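Local coordinates for PUA domain-containing protein (Thermoplasma acidophilum DSM 1728, PDB 1Q7H) that is of unknown function but carries a PUA domain and probably binds RNA, possibly in translation initiation, at residues 72-77 against 108-113. Numbering follows the deposited sequence.
Sequences IVTVDE and FVKSSK
V73 O accepts from K110 N (2.8 Å) and V73 N donates to F108 O (3.0 Å), pairing the parallel strands 72-75 and 106-111 of the PUA domain, the one parallel pairing in its mixed, otherwise antiparallel sheet. V73 thus uses both backbone polar groups on this partner. K110 O then takes V75 N at 3.1 Å. The CA-H groups of I72, V109 and T74 lean on F108 O, V73 O and K110 O respectively, so each of these carbonyls also meets a CA-H. T74 faces the other way with its backbone, bonding V95 and S96 of the antiparallel neighbour 94-97.

At the end of the pair a water bridges the segments, donating to V75 O (2.9 Å) and accepting from S112 N. S111 OG takes K113 N in an ST turn and is also hydrogen-bonded to E80 OE1.

On the face of V73 and V109, V75 CG1 meets V109 CG1 at 3.7 Å, the two side chains crossing at about a right angle; L89 and I117 continue this buried layer. On the other face the K110 chain crosses I72 and T74 obliquely, its CD 3.5 Å from I72 CG2. CG of K110 sits between backbone N and carbonyl carbon (chi1 57°), beside T74 OG1, and a bend at chi3 (-82°) leaves CE near that same oxygen. A second water joins the polar ends, accepting from K110 NZ at 3.1 Å and hydrogen-bonded to T74 OG1 at 2.9 Å.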
ATOM      1  N   ILE A  72      -9.644  -0.172   1.681  1.00 15.06           N
ATOM      2  CA  ILE A  72      -9.127  -1.266   2.481  1.00 13.46           C
ATOM      3  C   ILE A  72      -9.781  -2.594   2.103  1.00 11.18           C
ATOM      4  O   ILE A  72     -10.978  -2.658   1.834  1.00 15.58           O
ATOM      5  CB  ILE A  72      -9.362  -1.004   3.977  1.00 14.64           C
ATOM      6  CG1 ILE A  72      -8.553   0.206   4.430  1.00 16.17           C
ATOM      7  CG2 ILE A  72      -8.956  -2.209   4.790  1.00 11.48           C
ATOM      8  CD1 ILE A  72      -8.987   0.721   5.795  1.00 10.26           C
ATOM      9  N   VAL A  73      -8.977  -3.648   2.085  1.00 14.60           N
ATOM     10  CA  VAL A  73      -9.446  -4.986   1.757  1.00 13.95           C
ATOM     11  C   VAL A  73      -8.920  -5.932   2.818  1.00 12.07           C
ATOM     12  O   VAL A  73      -7.718  -5.983   3.072  1.00 14.13           O
ATOM     13  CB  VAL A  73      -8.912  -5.444   0.385  1.00 15.68           C
ATOM     14  CG1 VAL A  73      -9.412  -6.833   0.068  1.00 10.63           C
ATOM     15  CG2 VAL A  73      -9.348  -4.459  -0.690  1.00 14.50           C
ATOM     16  N   THR A  74      -9.824  -6.668   3.451  1.00 17.29           N
ATOM     17  CA  THR A  74      -9.445  -7.607   4.494  1.00 18.88           C
ATOM     18  C   THR A  74      -9.487  -9.034   3.969  1.00 18.28           C
ATOM     19  O   THR A  74     -10.485  -9.460   3.388  1.00 16.02           O
ATOM     20  CB  THR A  74     -10.382  -7.476   5.694  1.00 16.83           C
ATOM     21  OG1 THR A  74     -10.352  -6.123   6.143  1.00 12.20           O
ATOM     22  CG2 THR A  74      -9.946  -8.408   6.841  1.00 13.39           C
ATOM     23  N   VAL A  75      -8.397  -9.767   4.177  1.00 15.82           N
ATOM     24  CA  VAL A  75      -8.306 -11.143   3.711  1.00 14.42           C
ATOM     25  C   VAL A  75      -8.273 -12.127   4.876  1.00 19.41           C
ATOM     26  O   VAL A  75      -7.980 -11.743   6.011  1.00 19.89           O
ATOM     27  CB  VAL A  75      -7.063 -11.327   2.814  1.00 13.76           C
ATOM     28  CG1 VAL A  75      -7.117 -10.316   1.654  1.00 14.07           C
ATOM     29  CG2 VAL A  75      -5.792 -11.139   3.623  1.00 10.85           C
ATOM     30  N   ASP A  76      -8.582 -13.395   4.603  1.00 19.83           N
ATOM     31  CA  ASP A  76      -8.605 -14.379   5.670  1.00 17.97           C
ATOM     32  C   ASP A  76      -7.240 -14.974   5.965  1.00 17.59           C
ATOM     33  O   ASP A  76      -6.261 -14.676   5.299  1.00 19.09           O
ATOM     34  CB  ASP A  76      -9.639 -15.497   5.386  1.00 16.16           C
ATOM     35  CG  ASP A  76      -9.323 -16.316   4.130  1.00 17.32           C
ATOM     36  OD1 ASP A  76      -8.145 -16.464   3.767  1.00 19.57           O
ATOM     37  OD2 ASP A  76     -10.275 -16.835   3.509  1.00 25.27           O
ATOM     38  N   GLU A  77      -7.195 -15.813   6.987  1.00 18.46           N
ATOM     39  CA  GLU A  77      -5.969 -16.444   7.428  1.00 23.87           C
ATOM     40  C   GLU A  77      -5.252 -17.198   6.319  1.00 21.75           C
ATOM     41  O   GLU A  77      -4.033 -17.117   6.200  1.00 26.97           O
ATOM     42  CB  GLU A  77      -6.277 -17.400   8.581  1.00 22.39           C
ATOM     43  CG  GLU A  77      -5.052 -17.816   9.365  1.00 45.04           C
ATOM     44  CD  GLU A  77      -5.370 -18.822  10.458  1.00 55.61           C
ATOM     45  OE1 GLU A  77      -4.494 -19.048  11.321  1.00 58.85           O
ATOM     46  OE2 GLU A  77      -6.489 -19.388  10.446  1.00 61.32           O
ATOM     47  N   PHE A 108      -5.371  -1.377  -0.159  1.00 12.21           N
ATOM     48  CA  PHE A 108      -4.504  -1.651   0.967  1.00 14.54           C
ATOM     49  C   PHE A 108      -5.041  -2.881   1.666  1.00 14.29           C
ATOM     50  O   PHE A 108      -6.125  -2.861   2.239  1.00 15.28           O
ATOM     51  CB  PHE A 108      -4.495  -0.410   1.854  1.00  9.97           C
ATOM     52  CG  PHE A 108      -4.228   0.844   1.077  1.00 15.74           C
ATOM     53  CD1 PHE A 108      -3.027   0.998   0.397  1.00 11.19           C
ATOM     54  CD2 PHE A 108      -5.206   1.820   0.937  1.00 10.69           C
ATOM     55  CE1 PHE A 108      -2.800   2.109  -0.423  1.00 15.40           C
ATOM     56  CE2 PHE A 108      -4.997   2.932   0.122  1.00 15.41           C
ATOM     57  CZ  PHE A 108      -3.790   3.081  -0.562  1.00 18.85           C
ATOM     58  N   VAL A 109      -4.258  -3.951   1.590  1.00 14.12           N
ATOM     59  CA  VAL A 109      -4.616  -5.248   2.125  1.00 13.35           C
ATOM     60  C   VAL A 109      -4.241  -5.458   3.574  1.00 16.87           C
ATOM     61  O   VAL A 109      -3.094  -5.267   3.957  1.00 18.71           O
ATOM     62  CB  VAL A 109      -3.944  -6.366   1.296  1.00 14.89           C
ATOM     63  CG1 VAL A 109      -4.443  -7.730   1.758  1.00 11.37           C
ATOM     64  CG2 VAL A 109      -4.212  -6.140  -0.187  1.00 10.89           C
ATOM     65  N   LYS A 110      -5.210  -5.879   4.377  1.00 15.50           N
ATOM     66  CA  LYS A 110      -4.941  -6.125   5.782  1.00 18.07           C
ATOM     67  C   LYS A 110      -5.365  -7.515   6.226  1.00 16.02           C
ATOM     68  O   LYS A 110      -6.256  -8.137   5.646  1.00 12.04           O
ATOM     69  CB  LYS A 110      -5.652  -5.094   6.659  1.00 17.30           C
ATOM     70  CG  LYS A 110      -7.142  -5.046   6.449  1.00 18.35           C
ATOM     71  CD  LYS A 110      -7.824  -4.158   7.483  1.00 30.45           C
ATOM     72  CE  LYS A 110      -8.050  -4.893   8.783  1.00 30.47           C
ATOM     73  NZ  LYS A 110      -8.877  -4.109   9.739  1.00 31.88           N
ATOM     74  N   SER A 111      -4.689  -7.992   7.260  1.00 12.32           N
ATOM     75  CA  SER A 111      -4.984  -9.281   7.858  1.00 13.57           C
ATOM     76  C   SER A 111      -6.245  -9.096   8.694  1.00 15.04           C
ATOM     77  O   SER A 111      -6.550  -7.989   9.128  1.00 15.28           O
ATOM     78  CB  SER A 111      -3.828  -9.689   8.783  1.00  9.79           C
ATOM     79  OG  SER A 111      -4.268 -10.598   9.779  1.00 17.60           O
ATOM     80  N   SER A 112      -6.964 -10.180   8.950  1.00 24.42           N
ATOM     81  CA  SER A 112      -8.155 -10.098   9.787  1.00 24.77           C
ATOM     82  C   SER A 112      -7.730  -9.701  11.213  1.00 25.65           C
ATOM     83  O   SER A 112      -8.566  -9.311  12.038  1.00 21.28           O
ATOM     84  CB  SER A 112      -8.880 -11.446   9.810  1.00 28.45           C
ATOM     85  OG  SER A 112      -8.075 -12.432  10.436  1.00 42.37           O
ATOM     86  N   LYS A 113      -6.433  -9.796  11.503  1.00 15.92           N
ATOM     87  CA  LYS A 113      -5.933  -9.408  12.822  1.00 20.89           C
ATOM     88  C   LYS A 113      -5.709  -7.900  12.911  1.00 20.63           C
ATOM     89  O   LYS A 113      -5.279  -7.387  13.940  1.00 24.01           O
ATOM     90  CB  LYS A 113      -4.623 -10.121  13.161  1.00 20.09           C
ATOM     91  CG  LYS A 113      -4.751 -11.612  13.391  1.00 31.82           C
ATOM     92  CD  LYS A 113      -3.388 -12.227  13.604  1.00 36.68           C
ATOM     93  CE  LYS A 113      -3.454 -13.728  13.532  1.00 42.47           C
ATOM     94  NZ  LYS A 113      -4.421 -14.256  14.534  1.00 52.35           N
TER
HETATM   95  O   HOH W   1     -11.462  -5.459   8.761  1.00 26.37           O
HETATM   96  O   HOH W   2      -5.937 -12.651   7.864  1.00 25.02           O